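Local coordinates for putative uncharacterized protein (Campylobacter jejuni, PDB 5TPU) that is of unknown function but belongs to the WxcM-like family of the cupin clan and holds thymidine-5'-diphosphate in a pocket at its subunit boundary, at residues His55-Leu60 / Ala122-Arg127; Ile74-Lys79 / Asp130-Asn135; Phe50-His55 / Arg101-Phe106; Cys9-Leu14 / Pro89-Tyr94. The protein carries 3 engineered substitutions. All blocks are in the same frame, centred on the assembly; numbering follows the deposited sequence.

Interaction 1 of 4, residues His55-Leu60 / Ala122-Arg127. Engineered in segment 122-127: A122 (natural residue Glu), A123 (natural residue Lys), A124 (natural residue Glu). With TYD (thymidine-5'-diphosphate), chain E.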
# COMPACT_ATOMS: atom_id res chain seq x y z
N HIS A 55 15.26 13.33 7.79
CA HIS A 55 15.06 14.45 6.89
C HIS A 55 13.68 14.99 7.15
O HIS A 55 12.89 14.36 7.86
CB HIS A 55 15.18 14.01 5.44
CG HIS A 55 14.18 12.96 5.06
ND1 HIS A 55 14.39 11.62 5.30
CD2 HIS A 55 12.96 13.06 4.49
CE1 HIS A 55 13.33 10.93 4.89
NE2 HIS A 55 12.46 11.78 4.38
N ALA A 56 13.37 16.14 6.54
CA ALA A 56 12.02 16.64 6.57
C ALA A 56 11.54 16.80 5.18
O ALA A 56 12.32 16.65 4.23
CB ALA A 56 11.92 17.98 7.28
N HIS A 57 10.23 17.04 5.10
CA HIS A 57 9.58 17.58 3.94
C HIS A 57 8.85 18.84 4.34
O HIS A 57 8.56 19.03 5.53
CB HIS A 57 8.59 16.55 3.43
CG HIS A 57 9.26 15.29 2.97
ND1 HIS A 57 10.06 15.25 1.85
CD2 HIS A 57 9.33 14.07 3.53
CE1 HIS A 57 10.56 14.04 1.72
NE2 HIS A 57 10.11 13.29 2.71
N LYS A 58 8.54 19.66 3.35
CA LYS A 58 7.64 20.79 3.51
C LYS A 58 6.17 20.42 3.31
O LYS A 58 5.46 20.27 4.31
CB LYS A 58 8.05 21.94 2.58
CG LYS A 58 7.71 23.30 3.19
CD LYS A 58 7.93 24.46 2.23
CE LYS A 58 8.26 25.73 3.00
NZ LYS A 58 8.37 26.92 2.11
N ASN A 59 5.71 20.24 2.08
CA ASN A 59 4.28 20.07 1.83
C ASN A 59 3.76 18.64 1.76
O ASN A 59 2.55 18.38 1.79
CB ASN A 59 3.87 20.78 0.55
CG ASN A 59 3.34 22.17 0.85
OD1 ASN A 59 2.15 22.47 0.64
ND2 ASN A 59 4.19 22.99 1.44
N LEU A 60 4.70 17.70 1.70
CA LEU A 60 4.34 16.30 1.53
C LEU A 60 3.70 15.77 2.81
O LEU A 60 4.26 15.87 3.93
CB LEU A 60 5.59 15.50 1.16
CG LEU A 60 5.41 13.98 1.02
CD1 LEU A 60 4.51 13.67 -0.15
CD2 LEU A 60 6.77 13.29 0.92
N ALA A 122 13.33 14.24 -5.16
CA ALA A 122 14.52 14.20 -4.30
C ALA A 122 14.83 15.58 -3.77
O ALA A 122 15.46 15.70 -2.73
CB ALA A 122 15.74 13.62 -5.02
N ALA A 123 14.38 16.62 -4.46
CA ALA A 123 14.71 18.00 -4.09
C ALA A 123 13.92 18.47 -2.88
O ALA A 123 14.33 19.40 -2.18
CB ALA A 123 14.47 18.95 -5.27
N ALA A 124 12.78 17.81 -2.64
CA ALA A 124 11.97 18.06 -1.48
C ALA A 124 12.51 17.46 -0.20
O ALA A 124 11.98 17.74 0.87
CB ALA A 124 10.57 17.56 -1.76
N TYR A 125 13.58 16.68 -0.22
CA TYR A 125 14.11 16.19 1.04
C TYR A 125 14.95 17.27 1.67
O TYR A 125 15.89 17.76 1.08
CB TYR A 125 14.97 14.95 0.88
CG TYR A 125 14.26 13.66 0.56
CD1 TYR A 125 13.54 13.49 -0.62
CD2 TYR A 125 14.41 12.57 1.41
CE1 TYR A 125 12.94 12.26 -0.92
CE2 TYR A 125 13.79 11.35 1.13
CZ TYR A 125 13.08 11.20 -0.03
OH TYR A 125 12.52 9.97 -0.28
N ILE A 126 14.65 17.61 2.91
CA ILE A 126 15.50 18.50 3.65
C ILE A 126 16.33 17.67 4.64
O ILE A 126 15.84 17.21 5.66
CB ILE A 126 14.66 19.52 4.46
CG1 ILE A 126 13.69 20.28 3.56
CG2 ILE A 126 15.55 20.43 5.31
CD1 ILE A 126 12.49 20.80 4.31
N ARG A 127 17.61 17.60 4.36
CA ARG A 127 18.55 16.83 5.13
C ARG A 127 19.30 17.63 6.16
O ARG A 127 19.78 17.04 7.10
CB ARG A 127 19.51 16.19 4.16
CG ARG A 127 18.69 15.43 3.14
CD ARG A 127 19.45 14.26 2.61
NE ARG A 127 18.75 13.74 1.45
CZ ARG A 127 18.08 12.59 1.38
NH1 ARG A 127 17.94 11.78 2.45
NH2 ARG A 127 17.50 12.27 0.21
PA TYD E . 14.67 7.29 0.78
O1A TYD E . 15.21 6.37 1.84
O2A TYD E . 13.35 7.96 0.87
O3A TYD E . 15.67 8.48 0.39
PB TYD E . 17.26 8.54 0.67
O1B TYD E . 17.68 9.53 -0.43
O2B TYD E . 17.77 7.15 0.40
O3B TYD E . 17.36 8.97 2.10
O5' TYD E . 14.38 6.40 -0.48
C5' TYD E . 15.19 5.26 -0.77
C4' TYD E . 15.48 5.23 -2.25
O4' TYD E . 14.30 5.22 -3.05
C3' TYD E . 16.23 6.46 -2.65
O3' TYD E . 17.32 5.96 -3.45
C2' TYD E . 15.19 7.37 -3.33
C1' TYD E . 14.22 6.34 -3.87
N1 TYD E . 12.82 6.66 -3.83
C2 TYD E . 12.08 6.57 -5.03
O2 TYD E . 12.64 6.22 -6.10
N3 TYD E . 10.77 6.85 -5.03
C4 TYD E . 10.10 7.20 -3.90
O4 TYD E . 8.87 7.43 -3.95
C5 TYD E . 10.86 7.26 -2.65
C5M TYD E . 10.23 7.63 -1.35
C6 TYD E . 12.21 6.97 -2.66

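Interaction 2 of 4, residues Ile74-Lys79 / Asp130-Asn135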
# COMPACT_ATOMS: atom_id res chain seq x y z
N ILE A 74 11.05 8.37 14.90
CA ILE A 74 11.19 9.57 15.67
C ILE A 74 10.69 10.75 14.85
O ILE A 74 11.18 11.04 13.77
CB ILE A 74 12.64 9.74 16.09
CG1 ILE A 74 13.10 8.45 16.76
CG2 ILE A 74 12.78 10.95 17.01
CD1 ILE A 74 14.38 8.61 17.56
N LEU A 75 9.65 11.38 15.34
CA LEU A 75 9.11 12.57 14.70
C LEU A 75 9.62 13.81 15.43
O LEU A 75 9.85 13.76 16.65
CB LEU A 75 7.60 12.54 14.76
CG LEU A 75 6.83 11.44 14.04
CD1 LEU A 75 5.36 11.51 14.45
CD2 LEU A 75 6.92 11.63 12.54
N ASN A 76 9.78 14.91 14.68
CA ASN A 76 10.28 16.17 15.21
C ASN A 76 9.61 17.36 14.50
O ASN A 76 9.63 17.47 13.25
CB ASN A 76 11.80 16.22 15.05
CG ASN A 76 12.41 17.39 15.78
OD1 ASN A 76 12.01 18.53 15.61
ND2 ASN A 76 13.34 17.09 16.66
N ASP A 77 8.95 18.23 15.27
CA ASP A 77 8.24 19.33 14.63
C ASP A 77 9.01 20.63 14.69
O ASP A 77 8.50 21.64 14.25
CB ASP A 77 6.83 19.50 15.15
CG ASP A 77 6.79 19.98 16.57
OD1 ASP A 77 5.65 20.17 17.01
OD2 ASP A 77 7.84 20.11 17.26
N GLY A 78 10.25 20.58 15.15
CA GLY A 78 11.10 21.77 15.28
C GLY A 78 11.21 22.13 16.74
O GLY A 78 12.17 22.77 17.16
N LYS A 79 10.23 21.69 17.50
CA LYS A 79 10.05 22.07 18.89
C LYS A 79 10.11 20.83 19.76
O LYS A 79 10.89 20.77 20.71
CB LYS A 79 8.69 22.76 19.06
CG LYS A 79 8.78 24.22 19.45
CD LYS A 79 9.55 25.10 18.47
CE LYS A 79 9.86 26.44 19.15
NZ LYS A 79 10.18 27.53 18.19
N ASP A 130 19.09 22.30 10.53
CA ASP A 130 19.00 23.74 10.76
C ASP A 130 18.21 24.39 9.64
O ASP A 130 17.47 25.34 9.88
CB ASP A 130 20.37 24.40 10.96
CG ASP A 130 21.26 23.56 11.84
OD1 ASP A 130 21.22 23.76 13.07
OD2 ASP A 130 21.94 22.64 11.31
N GLU A 131 18.31 23.85 8.43
CA GLU A 131 17.49 24.34 7.35
C GLU A 131 16.02 24.10 7.63
O GLU A 131 15.16 24.93 7.29
CB GLU A 131 17.90 23.72 6.02
CG GLU A 131 17.19 24.36 4.86
CD GLU A 131 17.43 23.65 3.53
OE1 GLU A 131 16.48 23.62 2.74
OE2 GLU A 131 18.53 23.14 3.25
N PHE A 132 15.74 22.94 8.21
CA PHE A 132 14.37 22.60 8.62
C PHE A 132 13.84 23.64 9.62
O PHE A 132 12.75 24.17 9.45
CB PHE A 132 14.33 21.20 9.27
CG PHE A 132 13.01 20.84 9.87
CD1 PHE A 132 11.87 20.81 9.09
CD2 PHE A 132 12.92 20.50 11.20
CE1 PHE A 132 10.66 20.44 9.63
CE2 PHE A 132 11.70 20.14 11.75
CZ PHE A 132 10.58 20.09 10.96
N LEU A 133 14.61 23.88 10.68
CA LEU A 133 14.23 24.92 11.66
C LEU A 133 13.99 26.26 10.97
O LEU A 133 12.90 26.83 11.09
CB LEU A 133 15.32 25.09 12.72
CG LEU A 133 15.55 23.86 13.58
CD1 LEU A 133 16.57 24.20 14.65
CD2 LEU A 133 14.23 23.40 14.17
N ARG A 134 14.95 26.73 10.19
CA ARG A 134 14.77 28.03 9.53
C ARG A 134 13.42 28.11 8.86
O ARG A 134 12.67 29.05 9.12
CB ARG A 134 15.91 28.38 8.56
CG ARG A 134 17.10 28.99 9.27
CD ARG A 134 18.26 29.21 8.31
NE ARG A 134 19.26 28.13 8.40
CZ ARG A 134 19.66 27.34 7.39
NH1 ARG A 134 20.59 26.41 7.62
NH2 ARG A 134 19.17 27.45 6.15
N ASN A 135 13.05 27.12 8.05
CA ASN A 135 11.78 27.23 7.36
C ASN A 135 10.53 26.99 8.20
O ASN A 135 9.42 27.27 7.75
CB ASN A 135 11.81 26.46 6.04
CG ASN A 135 11.14 25.11 6.13
OD1 ASN A 135 11.81 24.08 6.02
ND2 ASN A 135 9.82 25.11 6.31

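Interaction 3 of 4, residues Phe50-His55 / Arg101-Phe106. With TYD (thymidine-5'-diphosphate), chain E.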
# COMPACT_ATOMS: atom_id res chain seq x y z
N PHE A 50 20.35 -1.03 9.99
CA PHE A 50 20.43 -0.05 8.92
C PHE A 50 19.21 0.85 8.94
O PHE A 50 18.21 0.66 8.20
CB PHE A 50 20.59 -0.73 7.57
CG PHE A 50 21.89 -1.46 7.43
CD1 PHE A 50 23.02 -0.81 6.90
CD2 PHE A 50 22.00 -2.80 7.81
CE1 PHE A 50 24.21 -1.48 6.74
CE2 PHE A 50 23.21 -3.48 7.66
CZ PHE A 50 24.30 -2.82 7.12
N PRO A 51 19.28 1.86 9.81
CA PRO A 51 18.25 2.88 9.84
C PRO A 51 18.21 3.69 8.59
O PRO A 51 19.15 3.73 7.83
CB PRO A 51 18.69 3.80 10.99
CG PRO A 51 20.18 3.66 11.03
CD PRO A 51 20.47 2.25 10.60
N ARG A 52 17.10 4.38 8.40
CA ARG A 52 16.96 5.30 7.31
C ARG A 52 17.48 6.66 7.75
O ARG A 52 17.79 6.88 8.92
CB ARG A 52 15.53 5.36 6.89
CG ARG A 52 15.00 3.96 6.71
CD ARG A 52 13.82 3.95 5.79
NE ARG A 52 14.19 4.16 4.40
CZ ARG A 52 14.67 3.24 3.58
NH1 ARG A 52 14.91 3.57 2.32
NH2 ARG A 52 14.88 2.01 4.01
N GLY A 53 17.63 7.56 6.80
CA GLY A 53 18.16 8.89 7.15
C GLY A 53 17.06 9.81 7.65
O GLY A 53 15.95 9.74 7.21
N ALA A 54 17.41 10.67 8.60
CA ALA A 54 16.56 11.76 9.06
C ALA A 54 16.46 12.85 8.02
O ALA A 54 17.44 13.26 7.44
CB ALA A 54 17.12 12.36 10.34
N HIS A 55 15.26 13.33 7.79
CA HIS A 55 15.06 14.45 6.89
C HIS A 55 13.68 14.99 7.15
O HIS A 55 12.89 14.36 7.86
CB HIS A 55 15.18 14.01 5.44
CG HIS A 55 14.18 12.96 5.06
ND1 HIS A 55 14.39 11.62 5.30
CD2 HIS A 55 12.96 13.06 4.49
CE1 HIS A 55 13.33 10.93 4.89
NE2 HIS A 55 12.46 11.78 4.38
N ARG A 101 11.63 13.52 10.35
CA ARG A 101 11.37 12.14 10.79
C ARG A 101 12.53 11.28 10.47
O ARG A 101 13.32 11.56 9.58
CB ARG A 101 10.13 11.56 10.16
CG ARG A 101 10.32 10.91 8.80
CD ARG A 101 10.75 11.85 7.69
NE ARG A 101 9.89 13.03 7.64
CZ ARG A 101 8.71 13.10 7.03
NH1 ARG A 101 8.17 12.03 6.43
NH2 ARG A 101 8.05 14.23 7.00
N GLU A 102 12.64 10.23 11.26
CA GLU A 102 13.68 9.30 11.09
C GLU A 102 13.16 7.95 11.52
O GLU A 102 12.51 7.80 12.57
CB GLU A 102 14.95 9.81 11.75
CG GLU A 102 15.32 9.38 13.15
CD GLU A 102 16.78 8.99 13.20
OE1 GLU A 102 17.18 8.21 12.33
OE2 GLU A 102 17.54 9.44 14.07
N MET A 103 13.39 6.97 10.65
CA MET A 103 12.90 5.61 10.86
C MET A 103 14.05 4.66 11.17
O MET A 103 15.06 4.66 10.48
CB MET A 103 12.19 5.17 9.62
CG MET A 103 11.24 6.22 9.11
SD MET A 103 9.95 5.45 8.16
CE MET A 103 10.67 5.14 6.57
N LYS A 104 13.89 3.87 12.22
CA LYS A 104 14.97 3.05 12.71
C LYS A 104 14.42 1.80 13.37
O LYS A 104 13.22 1.61 13.44
CB LYS A 104 15.82 3.88 13.71
CG LYS A 104 15.13 4.22 15.02
CD LYS A 104 16.02 4.98 16.01
CE LYS A 104 15.33 5.04 17.36
NZ LYS A 104 16.17 5.63 18.43
N ASN A 105 15.34 0.97 13.86
CA ASN A 105 15.04 -0.31 14.45
C ASN A 105 13.98 -1.09 13.71
O ASN A 105 13.09 -1.63 14.36
CB ASN A 105 14.56 -0.11 15.90
CG ASN A 105 15.61 0.54 16.75
OD1 ASN A 105 16.77 0.13 16.71
ND2 ASN A 105 15.22 1.58 17.50
N PHE A 106 14.07 -1.16 12.38
CA PHE A 106 13.18 -2.05 11.63
C PHE A 106 13.48 -3.47 12.08
O PHE A 106 14.64 -3.85 12.13
CB PHE A 106 13.37 -1.96 10.12
CG PHE A 106 12.82 -0.70 9.54
CD1 PHE A 106 13.53 0.49 9.66
CD2 PHE A 106 11.60 -0.68 8.93
CE1 PHE A 106 13.02 1.65 9.16
CE2 PHE A 106 11.10 0.47 8.37
CZ PHE A 106 11.80 1.65 8.49
PA TYD E . 14.67 7.29 0.78
O1A TYD E . 15.21 6.37 1.84
O2A TYD E . 13.35 7.96 0.87
O3A TYD E . 15.67 8.48 0.39
PB TYD E . 17.26 8.54 0.67
O1B TYD E . 17.68 9.53 -0.43
O2B TYD E . 17.77 7.15 0.40
O3B TYD E . 17.36 8.97 2.10
O5' TYD E . 14.38 6.40 -0.48
C5' TYD E . 15.19 5.26 -0.77
C4' TYD E . 15.48 5.23 -2.25
O4' TYD E . 14.30 5.22 -3.05
C3' TYD E . 16.23 6.46 -2.65
O3' TYD E . 17.32 5.96 -3.45
C2' TYD E . 15.19 7.37 -3.33
C1' TYD E . 14.22 6.34 -3.87
N1 TYD E . 12.82 6.66 -3.83
C2 TYD E . 12.08 6.57 -5.03
O2 TYD E . 12.64 6.22 -6.10
N3 TYD E . 10.77 6.85 -5.03
C4 TYD E . 10.10 7.20 -3.90
O4 TYD E . 8.87 7.43 -3.95
C5 TYD E . 10.86 7.26 -2.65
C5M TYD E . 10.23 7.63 -1.35
C6 TYD E . 12.21 6.97 -2.66

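Interaction 4 of 4, residues Cys9-Leu14 / Pro89-Tyr94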
# COMPACT_ATOMS: atom_id res chain seq x y z
N CYS A 9 0.79 15.23 13.32
CA CYS A 9 0.76 13.77 13.18
C CYS A 9 -0.39 13.19 13.98
O CYS A 9 -0.87 13.80 14.93
CB CYS A 9 2.05 13.17 13.69
SG CYS A 9 3.49 13.97 12.98
N LYS A 10 -0.82 12.00 13.58
CA LYS A 10 -1.94 11.40 14.18
C LYS A 10 -1.85 9.88 13.96
O LYS A 10 -1.53 9.40 12.85
CB LYS A 10 -3.18 12.01 13.54
CG LYS A 10 -4.47 11.56 14.19
CD LYS A 10 -5.69 12.02 13.39
CE LYS A 10 -6.95 11.22 13.71
NZ LYS A 10 -7.02 10.82 15.15
N ILE A 11 -2.16 9.12 15.01
CA ILE A 11 -2.32 7.68 14.94
C ILE A 11 -3.72 7.35 14.45
O ILE A 11 -4.71 7.83 15.00
CB ILE A 11 -2.00 7.01 16.29
CG1 ILE A 11 -0.51 7.17 16.55
CG2 ILE A 11 -2.42 5.53 16.32
CD1 ILE A 11 0.36 6.31 15.66
N LEU A 12 -3.78 6.60 13.36
CA LEU A 12 -5.03 6.20 12.76
C LEU A 12 -5.24 4.74 13.10
O LEU A 12 -4.56 3.86 12.57
CB LEU A 12 -4.99 6.41 11.25
CG LEU A 12 -4.47 7.78 10.79
CD1 LEU A 12 -4.38 7.72 9.28
CD2 LEU A 12 -5.43 8.84 11.28
N ASN A 13 -6.16 4.49 14.02
CA ASN A 13 -6.46 3.12 14.43
C ASN A 13 -7.50 2.69 13.45
O ASN A 13 -8.67 2.93 13.70
CB ASN A 13 -6.96 3.03 15.89
CG ASN A 13 -5.87 3.39 16.89
OD1 ASN A 13 -4.89 2.65 17.02
ND2 ASN A 13 -6.00 4.52 17.57
N LEU A 14 -7.08 2.01 12.38
CA LEU A 14 -7.91 1.67 11.24
C LEU A 14 -8.84 0.51 11.55
O LEU A 14 -8.54 -0.39 12.35
CB LEU A 14 -7.04 1.26 10.07
CG LEU A 14 -5.90 2.18 9.68
CD1 LEU A 14 -4.86 1.50 8.81
CD2 LEU A 14 -6.54 3.40 9.02
N PRO A 89 -0.49 -3.94 11.33
CA PRO A 89 -0.94 -3.42 10.04
C PRO A 89 -2.26 -2.70 10.06
O PRO A 89 -2.70 -2.25 9.02
CB PRO A 89 -1.05 -4.67 9.17
CG PRO A 89 -1.20 -5.78 10.10
CD PRO A 89 -0.64 -5.39 11.43
N ASP A 90 -2.89 -2.61 11.21
CA ASP A 90 -4.16 -1.92 11.29
C ASP A 90 -3.98 -0.59 11.99
O ASP A 90 -4.96 0.00 12.38
CB ASP A 90 -5.21 -2.77 12.03
CG ASP A 90 -4.74 -3.21 13.42
OD1 ASP A 90 -5.40 -4.10 13.97
OD2 ASP A 90 -3.68 -2.76 13.91
N ILE A 91 -2.74 -0.12 12.10
CA ILE A 91 -2.46 1.21 12.57
C ILE A 91 -1.69 1.97 11.51
O ILE A 91 -0.76 1.45 10.88
CB ILE A 91 -1.70 1.22 13.89
CG1 ILE A 91 -2.66 0.75 14.99
CG2 ILE A 91 -1.21 2.63 14.23
CD1 ILE A 91 -2.02 0.67 16.35
N GLY A 92 -2.12 3.20 11.30
CA GLY A 92 -1.54 4.09 10.29
C GLY A 92 -1.01 5.29 11.03
O GLY A 92 -1.63 5.74 11.97
N LEU A 93 0.15 5.78 10.65
CA LEU A 93 0.68 7.02 11.22
C LEU A 93 0.62 8.13 10.19
O LEU A 93 1.24 8.05 9.15
CB LEU A 93 2.11 6.81 11.74
CG LEU A 93 2.86 8.09 12.14
CD1 LEU A 93 2.15 8.77 13.29
CD2 LEU A 93 4.29 7.82 12.51
N TYR A 94 -0.22 9.11 10.45
CA TYR A 94 -0.30 10.26 9.61
C TYR A 94 0.87 11.14 9.95
O TYR A 94 1.05 11.45 11.12
CB TYR A 94 -1.61 11.02 9.80
CG TYR A 94 -1.62 12.36 9.10
CD1 TYR A 94 -1.69 12.43 7.74
CD2 TYR A 94 -1.55 13.54 9.82
CE1 TYR A 94 -1.70 13.64 7.09
CE2 TYR A 94 -1.57 14.77 9.18
CZ TYR A 94 -1.65 14.80 7.82
OH TYR A 94 -1.62 16.01 7.16
O HOH W 1 -6.60 -0.36 14.62

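Interaction 1 of 4, residues His55-Leu60 / Ala122-Arg127
Y125 meets both histidines of the 55-60 segment. With CG beside the backbone N (chi1 -73°), its ring lies alongside H57. From CB outward, CB itself lies over one face of the R127 guanidinium. At the start of the ring, CG and CD1 come under H57, whose CE1 sits 3.8 Å from Y125 CD1 and over the centre of the ring, an edge-to-face pair with the planes at 71°. On the flank nearer H55, Y125 CD2 lies over the imidazole toward its rim, 3.4 Å from H55 CD2, the two rings inclined at 36°. At the tip, Y125 OH donates to O2A of thymidine-5'-diphosphate in a very short bond of 2.5 Å.

Behind the rings the backbones form a single antiparallel bridge. A56 N gives a bond of 2.8 Å to I126 O, and I126 N returns one to A56 O that is nearly straight. H57 ND1 donates to A124 O at 3.3 Å, approaching from above the carbonyl plane; A124 is an engineered alanine. I126 CD1 packs on A56 CB, while W100 and F132 also border A56.

R127 reaches the same ligand, NH1 binding O3B at 2.9 Å and NH2 making a weak bond to O1B. The pocket also draws on R39 and R52 of the same chain and on R21 of the second subunit. A hydroxyl and a guanidinium thus share the diphosphate, whose negative charge the arginine would be expected to offset, while H55 and H57 pack against the tyrosine ring and would limit its rotation.

Interaction 2 of 4, residues Ile74-Lys79 / Asp130-Asn135
This is a small surface contact in which F132 and L133, on the C-terminal helix 129-135, rest against the turn that follows strand 71-76. It is made by van der Waals packing, the two helix side chains meeting mainly backbone atoms of N76, D77 and G78. The F132 side chain leaves the helix with CG anti to the backbone N (chi1 173°). Its far rim does the touching: CZ lies 3.6 Å from N76 O, and CE2 lies 3.7 Å from G78 N. The N76 amide crosses the phenylalanine obliquely, the two planes being 79° apart. Beside it, one methyl of L133 reaches the same glycine, CD2 standing 3.7 Å from G78 O.

The surface that receives these groups is shaped by the turn's own side chains. N76 OD1 accepts from G78 N at 2.7 Å, with the donor in the carbonyl plane, and it also takes a bond from Y129 OH at the start of the helix, so one amide oxygen ties turn and helix together. D77 OD2 accepts from K79 N at 2.9 Å and from N80 N. The backbone of G78 (phi 106°) would press a side chain against the preceding carbonyl oxygen, and its bare CA lies close to L133. Two successive Asx turns, begun by N76 and D77, thus shape the connection of the β-hairpin formed by the neighbouring antiparallel strands 71-76 and 81-86.

Interaction 3 of 4, residues Phe50-His55 / Arg101-Phe106
R52 and M103 lie side by side and point the same way, the methyl CE of M103 touching R52 CD, midway along the arginine, at 3.5 Å. From there the arginine chain bends at chi3 (73°), and NH1 donates to O1A of thymidine-5'-diphosphate at 2.9 Å. F106 crosses the arginine at about a right angle, its CE1 lying 3.9 Å from R52 CG. Methionine and phenylalanine therefore both pack against the aliphatic part of the chain, while the guanidinium goes on to the ligand.

The backbone fixes where this side chain starts: R52 N donates to M103 O at 2.9 Å, nearly along the C=O axis. Farther along, H55 and R101 form an antiparallel hydrogen-bonded pair, with R101 N to H55 O at 2.9 Å and the longer H55 N to R101 O. Between these two positions the A54 and E102 side chains meet through their CB atoms, 3.6 Å apart. R101 folds its chain over one face of the H55 imidazole in a CH-pi contact, CD standing 4.0 Å from the ring centroid; H55 ND1 is turned to G53 O, and R101 NH1 is bound by Q62. R21 of the second subunit packs on R52 and itself binds the ligand.

Strand 99-104 thus lies between strand 55-57, with the 50-54 loop leading into it, and strand 71-76, while M103 and F106 reach L64 and M66 of strand 62-68.

Interaction 4 of 4, residues Cys9-Leu14 / Pro89-Tyr94
I11 lies between two residues of the facing strand: its CG2 meets I91 CG2 at 3.8 Å and its CD1 meets L93 CD1 at 3.9 Å. N13, on this same face, runs beside I91, with OD1 3.6 Å from I91 CD1. The other face is shaped by G92. Having no side chain, it offers a low place between the larger groups, and L12 lies against its backbone, CB being 3.5 Å from G92 O. L14 leans toward the same region, its CD1 4.1 Å from G92 N. The Y94 ring reaches the start of the strand, with K10 N at its edge.

Strands 9-13 and 91-94 run antiparallel at 163°. Reciprocal backbone bonds join K10 with Y94 and L12 with G92, both L12 N to G92 O and Y94 N to K10 O being 2.7 Å. L14 N donates to D90 O at 2.9 Å, and a water donates to both L14 O and D90 O. P89 O accepts from Y42 OH of the second subunit, and L14 packs on the same tyrosine. Regular backbone bonding therefore supplies the polar part at this outermost strand of the sheet within the chain, and aliphatic side chains most of the rest.

Interactions 1 and 3 share H55 and the sheet containing strands 55-57 and 99-104, and both are partly buried at the thymidine-5'-diphosphate pocket: aromatic rings dominate the first, whereas an arginine packed against apolar side chains marks the second. Interaction 2 reaches that sheet through strand 71-76, beside strand 99-104, but lies at the surface and joins helix to turn mainly by packing, with a bond between N76 and Y129 beside it. It adjoins interaction 1, where F132 meets A56. Interaction 4 belongs to the other large sheet and is the most regular, a bonded strand pair at the surface. The two sheets meet where L75 touches L93, and interactions 3 and 4 both touch the second subunit.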